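Side-chain contacts in beta-1,4-mannanase (PDB 3VUP), which hydrolyses the beta-1,4-mannosidic backbone of mannan, probably to digest algal food in the gut of the sea hare Aplysia kurodai: residues A[176-181]-A[245-250]; A[195-200]-A[238-243]; A[292-297]-A[305-310]; A[319-324]-A[329-334]. One frame throughout, in Å; residues are numbered along the deposited sequence. Where two conformers were deposited one is given.

Interaction 1 of 4, residues A[176-181]-A[245-250]; sequences KCYDTT and LRLAGG. With SO4 (sulfate ion), chain I.
Cys177 and Leu247 face each other where the irregular loop 176-181 passes the last turns of helix 242-249, their CA atoms 8.4 Å apart. Tyr178 and Leu247 make the two largest shares of the contact. Tyr178 CG lies anti to the carbonyl carbon (chi1 -50°), and the ring reaches across from the loop, so that its hydroxyl end meets the helix. Tyr178 OH sits 3.5 Å from Ala248 CA and 3.7 Å from Leu247 CG. Tyr178 CE1 lies 4.2 Å from the methyl CB of Ala248. Leu247 CD2 turns back to Tyr178 CZ and also comes within 4.2 Å of Cys177 SG. These are van der Waals contacts of the ring rim and hydroxyl oxygen with aliphatic carbons, but a covalent tie lies beside them. Cys177 SG forms a disulfide with Cys244, about one turn before Leu247 in helix 242-249. The disulfide pins the long loop after barrel strand 157-161 to a short helix of the TIM barrel, and Leu247 packs on its sulfur. Asp179 OD2 accepts from the backbone N of Thr181 in an Asx turn. Thr181 OG1 bonds Asp179 OD2 as well, at 2.7 Å. The hydroxyl uses the syn lone pair, whereas the amide comes from above the carboxylate plane. Arg246 NH1 donates in the guanidinium plane to O2 of a sulfate ion at 3.0 Å, and His243 holds the same ion.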
# COMPACT_ATOMS: atom_id res chain seq x y z
N LYS A 176 -1.40 1.26 24.73
CA LYS A 176 -2.39 0.71 23.81
C LYS A 176 -1.88 0.62 22.38
O LYS A 176 -2.13 -0.37 21.69
CB LYS A 176 -3.67 1.55 23.87
CG LYS A 176 -4.76 1.15 22.88
CD LYS A 176 -6.02 1.99 23.07
CE LYS A 176 -7.04 1.73 21.97
NZ LYS A 176 -6.72 2.44 20.70
N CYS A 177 -1.14 1.63 21.93
CA CYS A 177 -0.62 1.61 20.57
C CYS A 177 0.27 0.41 20.26
O CYS A 177 0.45 0.07 19.09
CB CYS A 177 0.18 2.88 20.27
SG CYS A 177 -0.79 4.38 20.23
N TYR A 178 0.85 -0.19 21.30
CA TYR A 178 1.80 -1.29 21.10
C TYR A 178 1.23 -2.66 21.47
O TYR A 178 1.82 -3.69 21.14
CB TYR A 178 3.09 -1.05 21.90
CG TYR A 178 3.73 0.32 21.71
CD1 TYR A 178 3.59 1.03 20.52
CD2 TYR A 178 4.48 0.89 22.73
CE1 TYR A 178 4.17 2.28 20.36
CE2 TYR A 178 5.07 2.14 22.57
CZ TYR A 178 4.91 2.83 21.39
OH TYR A 178 5.48 4.08 21.22
N ASP A 179 0.10 -2.68 22.16
CA ASP A 179 -0.48 -3.92 22.68
C ASP A 179 -1.15 -4.70 21.56
O ASP A 179 -1.94 -4.13 20.81
CB ASP A 179 -1.51 -3.55 23.75
CG ASP A 179 -2.15 -4.75 24.39
OD1 ASP A 179 -1.81 -5.06 25.55
OD2 ASP A 179 -3.01 -5.39 23.73
N THR A 180 -0.87 -6.00 21.45
CA THR A 180 -1.46 -6.81 20.38
C THR A 180 -2.34 -7.92 20.93
O THR A 180 -2.61 -8.91 20.23
CB THR A 180 -0.40 -7.38 19.43
OG1 THR A 180 0.50 -8.21 20.17
CG2 THR A 180 0.38 -6.27 18.76
N THR A 181 -2.81 -7.78 22.16
CA THR A 181 -3.70 -8.80 22.70
C THR A 181 -5.00 -8.96 21.89
O THR A 181 -5.50 -10.08 21.76
CB THR A 181 -4.01 -8.59 24.20
OG1 THR A 181 -4.68 -7.34 24.40
CG2 THR A 181 -2.72 -8.63 25.01
N LEU A 245 1.43 6.67 15.55
CA LEU A 245 2.62 6.87 14.75
C LEU A 245 3.50 7.97 15.35
O LEU A 245 4.72 7.80 15.48
CB LEU A 245 2.25 7.21 13.31
CG LEU A 245 1.65 6.04 12.54
CD1 LEU A 245 0.82 6.54 11.37
CD2 LEU A 245 2.74 5.14 12.04
N ARG A 246 2.89 9.09 15.72
CA ARG A 246 3.63 10.19 16.33
C ARG A 246 4.22 9.80 17.68
O ARG A 246 5.33 10.22 18.03
CB ARG A 246 2.74 11.43 16.48
CG ARG A 246 2.35 12.07 15.16
CD ARG A 246 1.29 13.14 15.35
NE ARG A 246 0.99 13.80 14.09
CZ ARG A 246 -0.18 14.33 13.78
NH1 ARG A 246 -1.19 14.29 14.65
NH2 ARG A 246 -0.34 14.91 12.60
N LEU A 247 3.49 8.99 18.44
CA LEU A 247 4.01 8.54 19.73
C LEU A 247 5.29 7.75 19.54
O LEU A 247 6.29 7.96 20.22
CB LEU A 247 2.97 7.69 20.47
CG LEU A 247 3.45 7.11 21.80
CD1 LEU A 247 3.65 8.20 22.83
CD2 LEU A 247 2.46 6.09 22.29
N ALA A 248 5.26 6.82 18.59
CA ALA A 248 6.38 5.90 18.39
C ALA A 248 7.61 6.57 17.79
O ALA A 248 8.74 6.23 18.16
CB ALA A 248 5.95 4.75 17.51
N GLY A 249 7.39 7.49 16.86
CA GLY A 249 8.49 8.08 16.11
C GLY A 249 8.78 9.55 16.33
O GLY A 249 9.86 10.03 16.00
N GLY A 250 7.80 10.29 16.84
CA GLY A 250 7.98 11.69 17.17
C GLY A 250 7.90 12.68 16.03
O GLY A 250 8.04 13.88 16.25
S SO4 I . -1.12 13.33 18.64
O1 SO4 I . 0.34 13.15 18.67
O2 SO4 I . -1.64 12.99 17.32
O3 SO4 I . -1.73 12.50 19.67
O4 SO4 I . -1.42 14.74 18.90

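Interaction 2 of 4, residues A[195-200]-A[238-243]; sequences YLYQDI and NHYSDH. With SO4 (sulfate ion), chain I.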
# COMPACT_ATOMS: atom_id res chain seq x y z
N TYR A 195 8.24 -8.92 15.23
CA TYR A 195 8.36 -7.50 15.58
C TYR A 195 7.38 -7.00 16.63
O TYR A 195 6.25 -7.49 16.74
CB TYR A 195 8.25 -6.63 14.32
CG TYR A 195 9.31 -6.98 13.31
CD1 TYR A 195 10.65 -6.76 13.60
CD2 TYR A 195 8.99 -7.56 12.09
CE1 TYR A 195 11.63 -7.11 12.70
CE2 TYR A 195 9.96 -7.91 11.19
CZ TYR A 195 11.28 -7.68 11.49
OH TYR A 195 12.25 -8.03 10.58
N LEU A 196 7.84 -6.00 17.38
CA LEU A 196 7.01 -5.24 18.30
C LEU A 196 6.54 -3.94 17.65
O LEU A 196 7.20 -3.39 16.75
CB LEU A 196 7.77 -4.94 19.60
CG LEU A 196 8.16 -6.15 20.46
CD1 LEU A 196 8.83 -5.70 21.76
CD2 LEU A 196 6.94 -7.01 20.75
N TYR A 197 5.39 -3.45 18.10
CA TYR A 197 4.76 -2.31 17.44
C TYR A 197 5.52 -1.01 17.57
O TYR A 197 5.45 -0.19 16.67
CB TYR A 197 3.27 -2.14 17.80
CG TYR A 197 2.38 -2.69 16.71
CD1 TYR A 197 2.13 -1.97 15.55
CD2 TYR A 197 1.84 -3.95 16.82
CE1 TYR A 197 1.34 -2.50 14.53
CE2 TYR A 197 1.05 -4.49 15.82
CZ TYR A 197 0.79 -3.76 14.67
OH TYR A 197 0.01 -4.31 13.69
N GLN A 198 6.24 -0.79 18.67
CA GLN A 198 6.96 0.48 18.74
C GLN A 198 7.97 0.59 17.58
O GLN A 198 8.10 1.65 16.96
CB GLN A 198 7.65 0.68 20.09
CG GLN A 198 8.25 2.07 20.25
CD GLN A 198 8.86 2.29 21.62
OE1 GLN A 198 8.73 1.46 22.51
NE2 GLN A 198 9.55 3.42 21.79
N ASP A 199 8.65 -0.51 17.26
CA ASP A 199 9.60 -0.51 16.16
C ASP A 199 8.92 -0.30 14.81
O ASP A 199 9.39 0.52 14.01
CB ASP A 199 10.41 -1.82 16.11
CG ASP A 199 11.41 -1.94 17.24
OD1 ASP A 199 11.96 -0.92 17.70
OD2 ASP A 199 11.66 -3.08 17.65
N ILE A 200 7.84 -1.02 14.54
CA ILE A 200 7.19 -0.88 13.23
C ILE A 200 6.54 0.49 13.09
O ILE A 200 6.55 1.08 12.01
CB ILE A 200 6.17 -2.02 12.91
CG1 ILE A 200 6.07 -2.23 11.40
CG2 ILE A 200 4.79 -1.74 13.49
CD1 ILE A 200 7.31 -2.83 10.77
N ASN A 238 -6.83 -0.06 16.89
CA ASN A 238 -6.23 0.57 15.71
C ASN A 238 -4.82 1.02 16.00
O ASN A 238 -4.61 2.00 16.73
CB ASN A 238 -7.07 1.76 15.24
CG ASN A 238 -6.44 2.47 14.06
OD1 ASN A 238 -5.60 1.90 13.35
ND2 ASN A 238 -6.83 3.72 13.85
N HIS A 239 -3.85 0.30 15.45
CA HIS A 239 -2.45 0.62 15.67
C HIS A 239 -1.90 1.78 14.86
O HIS A 239 -0.80 2.25 15.13
CB HIS A 239 -1.61 -0.62 15.39
CG HIS A 239 -1.77 -1.67 16.43
ND1 HIS A 239 -1.16 -1.58 17.66
CD2 HIS A 239 -2.55 -2.77 16.47
CE1 HIS A 239 -1.52 -2.61 18.40
NE2 HIS A 239 -2.37 -3.35 17.71
N TYR A 240 -2.66 2.25 13.88
CA TYR A 240 -2.10 3.10 12.83
C TYR A 240 -2.65 4.51 12.82
O TYR A 240 -2.52 5.23 11.82
CB TYR A 240 -2.25 2.43 11.47
CG TYR A 240 -1.67 1.03 11.45
CD1 TYR A 240 -0.30 0.81 11.52
CD2 TYR A 240 -2.51 -0.08 11.38
CE1 TYR A 240 0.23 -0.47 11.49
CE2 TYR A 240 -1.99 -1.37 11.35
CZ TYR A 240 -0.62 -1.55 11.40
OH TYR A 240 -0.07 -2.81 11.37
N SER A 241 -3.27 4.91 13.92
CA SER A 241 -3.74 6.27 14.10
C SER A 241 -2.58 7.26 14.07
O SER A 241 -1.41 6.91 14.31
CB SER A 241 -4.43 6.40 15.45
OG SER A 241 -3.48 6.20 16.49
N ASP A 242 -2.91 8.52 13.82
CA ASP A 242 -1.93 9.59 13.87
C ASP A 242 -1.23 9.59 15.23
O ASP A 242 -0.01 9.74 15.31
CB ASP A 242 -2.61 10.95 13.69
CG ASP A 242 -3.23 11.15 12.31
OD1 ASP A 242 -3.22 10.24 11.45
OD2 ASP A 242 -3.76 12.26 12.10
N HIS A 243 -2.01 9.45 16.29
CA HIS A 243 -1.47 9.45 17.64
C HIS A 243 -0.41 8.36 17.83
O HIS A 243 0.65 8.61 18.42
CB HIS A 243 -2.60 9.26 18.64
CG HIS A 243 -2.13 9.00 20.03
ND1 HIS A 243 -1.60 10.00 20.83
CD2 HIS A 243 -2.08 7.86 20.76
CE1 HIS A 243 -1.26 9.48 21.99
NE2 HIS A 243 -1.53 8.19 21.98
S SO4 I . -1.12 13.33 18.64
O1 SO4 I . 0.34 13.15 18.67
O2 SO4 I . -1.64 12.99 17.32
O3 SO4 I . -1.73 12.50 19.67
O4 SO4 I . -1.42 14.74 18.90
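Tyr197 and His239 stack because each first torsion turns its ring into the gap between the segments: chi1 is -100° in Tyr197, off the usual staggered values, while His239 has its CG anti to the carbonyl carbon. The rings lie face to face, their planes 10° apart and their centroids separated by 3.9 Å. His239 ND1 lies over the centre of the Tyr197 ring, while His239 CB touches Tyr197 CE1 at 3.6 Å. His239 ND1 also bonds the carbonyl of Cys177, which fixes the rotation of the imidazole. Tyr240 comes to the edge of the Tyr197 ring, and its own plane is inclined by 63°. Tyr197 OH donates to Tyr240 OH at 2.8 Å, and Tyr240 OH is bonded in turn to Glu164. A leucine in place of Tyr197 would probably leave the His239 face without its stacking partner and Tyr240 OH without this donor. Asn238 OD1 accepts from Tyr240 N at 3.0 Å in an Asx turn, which shapes the backbone carrying His239 and Tyr240. The aromatic cluster is buried at the start of helix 197-214, just before helix 242-249, and the Tyr240 ring also packs on barrel strand 220-224.

Interaction 3 of 4, residues A[292-297]-A[305-310]; sequences GEFWEQ and TQMFNY. With SO4 (sulfate ion), chain F.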
# COMPACT_ATOMS: atom_id res chain seq x y z
N GLY A 292 -7.82 -2.48 -0.70
CA GLY A 292 -6.66 -2.51 -1.57
C GLY A 292 -6.16 -3.86 -2.05
O GLY A 292 -5.22 -3.90 -2.83
N GLU A 293 -6.78 -4.95 -1.57
CA GLU A 293 -6.57 -6.29 -2.14
C GLU A 293 -7.80 -7.12 -1.90
O GLU A 293 -8.37 -7.07 -0.81
CB GLU A 293 -5.41 -7.04 -1.47
CG GLU A 293 -4.01 -6.55 -1.75
CD GLU A 293 -2.95 -7.45 -1.14
OE1 GLU A 293 -3.28 -8.61 -0.78
OE2 GLU A 293 -1.79 -7.00 -1.04
N PHE A 294 -8.16 -7.92 -2.90
CA PHE A 294 -9.20 -8.94 -2.81
C PHE A 294 -9.19 -9.70 -4.13
O PHE A 294 -8.68 -9.20 -5.13
CB PHE A 294 -10.59 -8.33 -2.57
CG PHE A 294 -11.05 -7.37 -3.65
CD1 PHE A 294 -11.82 -7.81 -4.72
CD2 PHE A 294 -10.73 -6.02 -3.57
CE1 PHE A 294 -12.25 -6.92 -5.69
CE2 PHE A 294 -11.16 -5.13 -4.54
CZ PHE A 294 -11.93 -5.58 -5.60
N TRP A 295 -9.76 -10.91 -4.13
CA TRP A 295 -9.96 -11.63 -5.37
C TRP A 295 -11.06 -12.67 -5.22
O TRP A 295 -11.43 -13.04 -4.11
CB TRP A 295 -8.68 -12.25 -5.95
CG TRP A 295 -7.95 -13.25 -5.10
CD1 TRP A 295 -8.27 -13.72 -3.86
CD2 TRP A 295 -6.74 -13.91 -5.48
NE1 TRP A 295 -7.31 -14.62 -3.44
CE2 TRP A 295 -6.36 -14.74 -4.42
CE3 TRP A 295 -5.93 -13.85 -6.62
CZ2 TRP A 295 -5.21 -15.53 -4.47
CZ3 TRP A 295 -4.80 -14.62 -6.67
CH2 TRP A 295 -4.44 -15.45 -5.60
N GLU A 296 -11.57 -13.15 -6.35
CA GLU A 296 -12.75 -13.99 -6.33
C GLU A 296 -12.52 -15.34 -5.66
O GLU A 296 -13.40 -15.86 -4.98
CB GLU A 296 -13.28 -14.18 -7.76
CG GLU A 296 -14.58 -14.97 -7.84
CD GLU A 296 -15.19 -15.01 -9.24
OE1 GLU A 296 -15.77 -16.06 -9.59
OE2 GLU A 296 -15.17 -14.01 -9.97
N GLN A 297 -11.33 -15.91 -5.83
CA GLN A 297 -11.09 -17.24 -5.26
C GLN A 297 -11.18 -17.25 -3.73
O GLN A 297 -11.43 -18.30 -3.14
CB GLN A 297 -9.77 -17.85 -5.73
CG GLN A 297 -8.54 -17.19 -5.18
CD GLN A 297 -7.36 -18.12 -5.26
OE1 GLN A 297 -6.92 -18.48 -6.36
NE2 GLN A 297 -6.86 -18.55 -4.11
N THR A 305 -17.25 -9.26 -10.01
CA THR A 305 -18.10 -8.10 -10.29
C THR A 305 -18.89 -7.71 -9.04
O THR A 305 -18.98 -6.52 -8.70
CB THR A 305 -19.03 -8.35 -11.49
OG1 THR A 305 -18.23 -8.52 -12.67
CG2 THR A 305 -19.97 -7.17 -11.72
N GLN A 306 -19.44 -8.69 -8.34
CA GLN A 306 -20.13 -8.41 -7.09
C GLN A 306 -19.19 -7.75 -6.09
O GLN A 306 -19.61 -6.88 -5.33
CB GLN A 306 -20.74 -9.68 -6.50
CG GLN A 306 -22.00 -10.10 -7.23
CD GLN A 306 -22.48 -11.47 -6.82
OE1 GLN A 306 -21.69 -12.36 -6.51
NE2 GLN A 306 -23.79 -11.66 -6.82
N MET A 307 -17.92 -8.17 -6.10
CA MET A 307 -16.95 -7.62 -5.15
C MET A 307 -16.66 -6.15 -5.44
O MET A 307 -16.71 -5.32 -4.53
CB MET A 307 -15.67 -8.46 -5.13
CG MET A 307 -15.92 -9.89 -4.67
SD MET A 307 -14.44 -10.90 -4.58
CE MET A 307 -13.81 -10.40 -2.98
N PHE A 308 -16.38 -5.81 -6.69
CA PHE A 308 -16.14 -4.41 -7.04
C PHE A 308 -17.35 -3.54 -6.73
O PHE A 308 -17.23 -2.44 -6.18
CB PHE A 308 -15.73 -4.26 -8.50
CG PHE A 308 -14.24 -4.40 -8.73
CD1 PHE A 308 -13.39 -3.31 -8.60
CD2 PHE A 308 -13.69 -5.62 -9.08
CE1 PHE A 308 -12.03 -3.43 -8.81
CE2 PHE A 308 -12.33 -5.75 -9.30
CZ PHE A 308 -11.50 -4.66 -9.17
N ASN A 309 -18.55 -4.03 -7.06
CA ASN A 309 -19.78 -3.30 -6.75
C ASN A 309 -19.97 -3.15 -5.25
O ASN A 309 -20.37 -2.09 -4.78
CB ASN A 309 -20.99 -3.96 -7.40
CG ASN A 309 -21.14 -3.58 -8.86
OD1 ASN A 309 -21.80 -2.61 -9.19
ND2 ASN A 309 -20.50 -4.33 -9.74
N TYR A 310 -19.69 -4.21 -4.51
CA TYR A 310 -19.85 -4.17 -3.06
C TYR A 310 -19.00 -3.04 -2.47
O TYR A 310 -19.48 -2.23 -1.68
CB TYR A 310 -19.50 -5.51 -2.40
CG TYR A 310 -19.84 -5.49 -0.93
CD1 TYR A 310 -19.00 -4.89 -0.01
CD2 TYR A 310 -21.05 -6.00 -0.47
CE1 TYR A 310 -19.33 -4.81 1.32
CE2 TYR A 310 -21.39 -5.94 0.87
CZ TYR A 310 -20.53 -5.34 1.76
OH TYR A 310 -20.88 -5.28 3.08
S SO4 F . -9.83 -14.09 -9.24
O1 SO4 F . -8.41 -13.85 -9.15
O2 SO4 F . -10.27 -12.77 -9.44
O3 SO4 F . -10.18 -14.68 -10.52
O4 SO4 F . -10.20 -15.02 -8.19
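Glu296 and Met307 mark the closest backbone approach, 7.7 Å between CA atoms, where the chain leaving barrel strand 289-293 passes helix 304-313. Phe294 and Met307 carry much of the packing. The Phe294 side chain takes chi1 60°, with CG between the backbone N and the carbonyl carbon, and this sends the ring toward the helix. Met307 slides past it in the opposite direction. The methionine bends at its last torsion, and its CE touches Phe294 CD1 at 3.7 Å. Met307 SD lies obliquely to the Phe294 ring, 5.3 Å from the centroid, a Met-aromatic contact. Phe308 completes the group in a T-shaped pair. The edge of Phe294 points at the face of Phe308, with CZ of Phe294 over the centre of the Phe308 ring and the planes at 69°. The contact belongs to the beta-alpha-beta unit formed by strand 289-293, helix 304-313 and strand 318-322, and it seats the helix against the outside of the TIM barrel. Glu293, the residue before Phe294, bonds a bound Tris molecule, probably from the crystallisation liquor. Beyond Phe294 the chain turns to hold a sulfate ion. Gln297 N donates to sulfate O4 at 2.8 Å, and Glu296 N adds a weak bond to O2. Trp295 CE3 rests 3.5 Å from sulfate O1. On the helix, Asn309 ND2 and Asn309 N reach Thr305 O from opposite faces of its carbonyl plane.

Interaction 4 of 4, residues A[319-324]-A[329-334]; sequences AWSWHL and DNQRKG. With SO4 (sulfate ion), chain F.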
# COMPACT_ATOMS: atom_id res chain seq x y z
N ALA A 319 -11.11 0.37 -4.67
CA ALA A 319 -11.10 -1.08 -4.78
C ALA A 319 -9.98 -1.47 -5.72
O ALA A 319 -9.99 -1.10 -6.90
CB ALA A 319 -12.43 -1.57 -5.36
N TRP A 320 -9.01 -2.21 -5.19
CA TRP A 320 -7.90 -2.74 -5.98
C TRP A 320 -7.86 -4.25 -5.84
O TRP A 320 -7.57 -4.77 -4.75
CB TRP A 320 -6.54 -2.17 -5.53
CG TRP A 320 -6.44 -0.68 -5.51
CD1 TRP A 320 -7.08 0.21 -6.31
CD2 TRP A 320 -5.63 0.11 -4.63
NE1 TRP A 320 -6.73 1.50 -5.98
CE2 TRP A 320 -5.83 1.46 -4.95
CE3 TRP A 320 -4.74 -0.21 -3.60
CZ2 TRP A 320 -5.18 2.49 -4.28
CZ3 TRP A 320 -4.11 0.81 -2.93
CH2 TRP A 320 -4.32 2.15 -3.27
N SER A 321 -8.17 -4.97 -6.92
CA SER A 321 -8.12 -6.42 -6.88
C SER A 321 -6.67 -6.93 -6.91
O SER A 321 -5.73 -6.19 -7.26
CB SER A 321 -8.94 -7.02 -8.02
OG SER A 321 -8.53 -6.50 -9.27
N TRP A 322 -6.48 -8.20 -6.54
CA TRP A 322 -5.15 -8.78 -6.38
C TRP A 322 -4.65 -9.58 -7.59
O TRP A 322 -5.25 -10.58 -7.99
CB TRP A 322 -5.12 -9.68 -5.13
CG TRP A 322 -3.81 -10.37 -4.99
CD1 TRP A 322 -3.56 -11.70 -5.14
CD2 TRP A 322 -2.53 -9.75 -4.75
NE1 TRP A 322 -2.21 -11.95 -4.99
CE2 TRP A 322 -1.56 -10.77 -4.75
CE3 TRP A 322 -2.12 -8.43 -4.51
CZ2 TRP A 322 -0.21 -10.52 -4.53
CZ3 TRP A 322 -0.77 -8.18 -4.30
CH2 TRP A 322 0.17 -9.23 -4.31
N HIS A 323 -3.52 -9.13 -8.14
CA HIS A 323 -2.71 -9.84 -9.14
C HIS A 323 -3.28 -9.75 -10.55
O HIS A 323 -3.74 -10.73 -11.13
CB HIS A 323 -2.40 -11.28 -8.74
CG HIS A 323 -1.05 -11.73 -9.19
ND1 HIS A 323 -0.64 -11.66 -10.51
CD2 HIS A 323 0.01 -12.19 -8.48
CE1 HIS A 323 0.61 -12.08 -10.58
NE2 HIS A 323 1.02 -12.42 -9.37
N LEU A 324 -3.21 -8.55 -11.12
CA LEU A 324 -3.70 -8.34 -12.48
C LEU A 324 -2.93 -9.17 -13.49
O LEU A 324 -3.51 -9.62 -14.47
CB LEU A 324 -3.62 -6.87 -12.86
CG LEU A 324 -4.56 -5.93 -12.12
CD1 LEU A 324 -4.21 -4.50 -12.44
CD2 LEU A 324 -6.02 -6.24 -12.46
N ASP A 329 -7.80 -11.20 -16.57
CA ASP A 329 -8.90 -11.64 -17.45
C ASP A 329 -10.22 -11.53 -16.70
O ASP A 329 -11.20 -10.98 -17.21
CB ASP A 329 -8.72 -13.12 -17.87
CG ASP A 329 -7.89 -13.30 -19.13
OD1 ASP A 329 -7.37 -12.30 -19.68
OD2 ASP A 329 -7.74 -14.46 -19.58
N ASN A 330 -10.23 -12.07 -15.49
CA ASN A 330 -11.44 -12.05 -14.70
C ASN A 330 -11.67 -10.69 -14.05
O ASN A 330 -12.78 -10.15 -14.07
CB ASN A 330 -11.38 -13.14 -13.62
CG ASN A 330 -12.72 -13.38 -12.97
OD1 ASN A 330 -13.74 -13.49 -13.65
ND2 ASN A 330 -12.74 -13.43 -11.63
N GLN A 331 -10.62 -10.13 -13.47
CA GLN A 331 -10.78 -8.94 -12.65
C GLN A 331 -11.19 -7.71 -13.46
O GLN A 331 -11.94 -6.87 -12.97
CB GLN A 331 -9.54 -8.68 -11.80
CG GLN A 331 -9.33 -9.80 -10.79
CD GLN A 331 -8.05 -9.67 -10.00
OE1 GLN A 331 -7.26 -8.73 -10.18
NE2 GLN A 331 -7.84 -10.61 -9.09
N ARG A 332 -10.73 -7.64 -14.70
CA ARG A 332 -11.12 -6.55 -15.58
C ARG A 332 -12.62 -6.46 -15.79
O ARG A 332 -13.14 -5.38 -16.06
CB ARG A 332 -10.43 -6.66 -16.93
CG ARG A 332 -9.00 -6.18 -16.92
CD ARG A 332 -8.41 -6.11 -18.31
NE ARG A 332 -8.11 -7.42 -18.88
CZ ARG A 332 -6.99 -8.10 -18.63
NH1 ARG A 332 -6.79 -9.28 -19.20
NH2 ARG A 332 -6.08 -7.61 -17.79
N LYS A 333 -13.32 -7.59 -15.68
CA LYS A 333 -14.76 -7.54 -15.81
C LYS A 333 -15.39 -6.69 -14.72
O LYS A 333 -16.34 -5.95 -14.97
CB LYS A 333 -15.36 -8.94 -15.66
CG LYS A 333 -14.89 -9.95 -16.67
CD LYS A 333 -15.49 -11.31 -16.39
CE LYS A 333 -16.99 -11.32 -16.63
NZ LYS A 333 -17.58 -12.65 -16.33
N GLY A 334 -14.88 -6.82 -13.50
CA GLY A 334 -15.41 -6.04 -12.40
C GLY A 334 -15.06 -4.57 -12.51
O GLY A 334 -15.89 -3.70 -12.26
S SO4 F . -9.83 -14.09 -9.24
O1 SO4 F . -8.41 -13.85 -9.15
O2 SO4 F . -10.27 -12.77 -9.44
O3 SO4 F . -10.18 -14.68 -10.52
O4 SO4 F . -10.20 -15.02 -8.19
O HOH W 1 -3.45 -8.77 -17.11
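Gln331 spans the contact with both ends of its amide. Its OE1 accepts from Ser321 OG at 2.7 Å, the hydroxyl coming from well above the carbonyl plane, 64° out of it. Its NE2 donates to Trp322 O at 2.8 Å, and this oxygen lies close to the amide plane of Gln331. Leu324 CD2 packs 3.6 Å from Gln331 OE1. The glutamine gets there because its chain is extended beyond CG (chi2 175°). The Ser321 hydroxyl, set between its backbone N and carbonyl carbon, points at the helix. Farther out, Gln331 NE2 also reaches the sulfate ion, 3.3 Å from O2. Asn330 ND2 donates to sulfate O3 at 3.1 Å, and Arg327 holds the same ion. Trp322 lines the barrel mouth beside a bound Tris molecule, its ring edge-to-face with Trp295. With an alanine here instead of Gln331, Trp322 O and the Ser321 hydroxyl would probably lose these partners inside the protein. The bonds to both amide ends hold the buried group against flipping, so helix 324-338 is tied to the last barrel strand through polar chemistry.

Overall arrangement
The four contacts form two pairs on the TIM barrel. Interactions 1 and 2 have centres about 4 Å apart, share helix 242-249 and one sulfate ion, and touch directly. Interactions 3 and 4 have centres about 8 Å apart, share another sulfate, and use the neighbouring strands 289-293 and 318-322; the backbones of Phe294 and Trp322 are hydrogen-bonded between them. Interaction 1 is only partly buried and relies on van der Waals packing beside a disulfide. The other three are buried: interaction 2 stacks rings, interaction 3 packs aromatic and sulfur groups, and interaction 4 uses hydrogen bonds of a side-chain amide. Interactions 2 and 4 lie on opposite sides of the chain's centre.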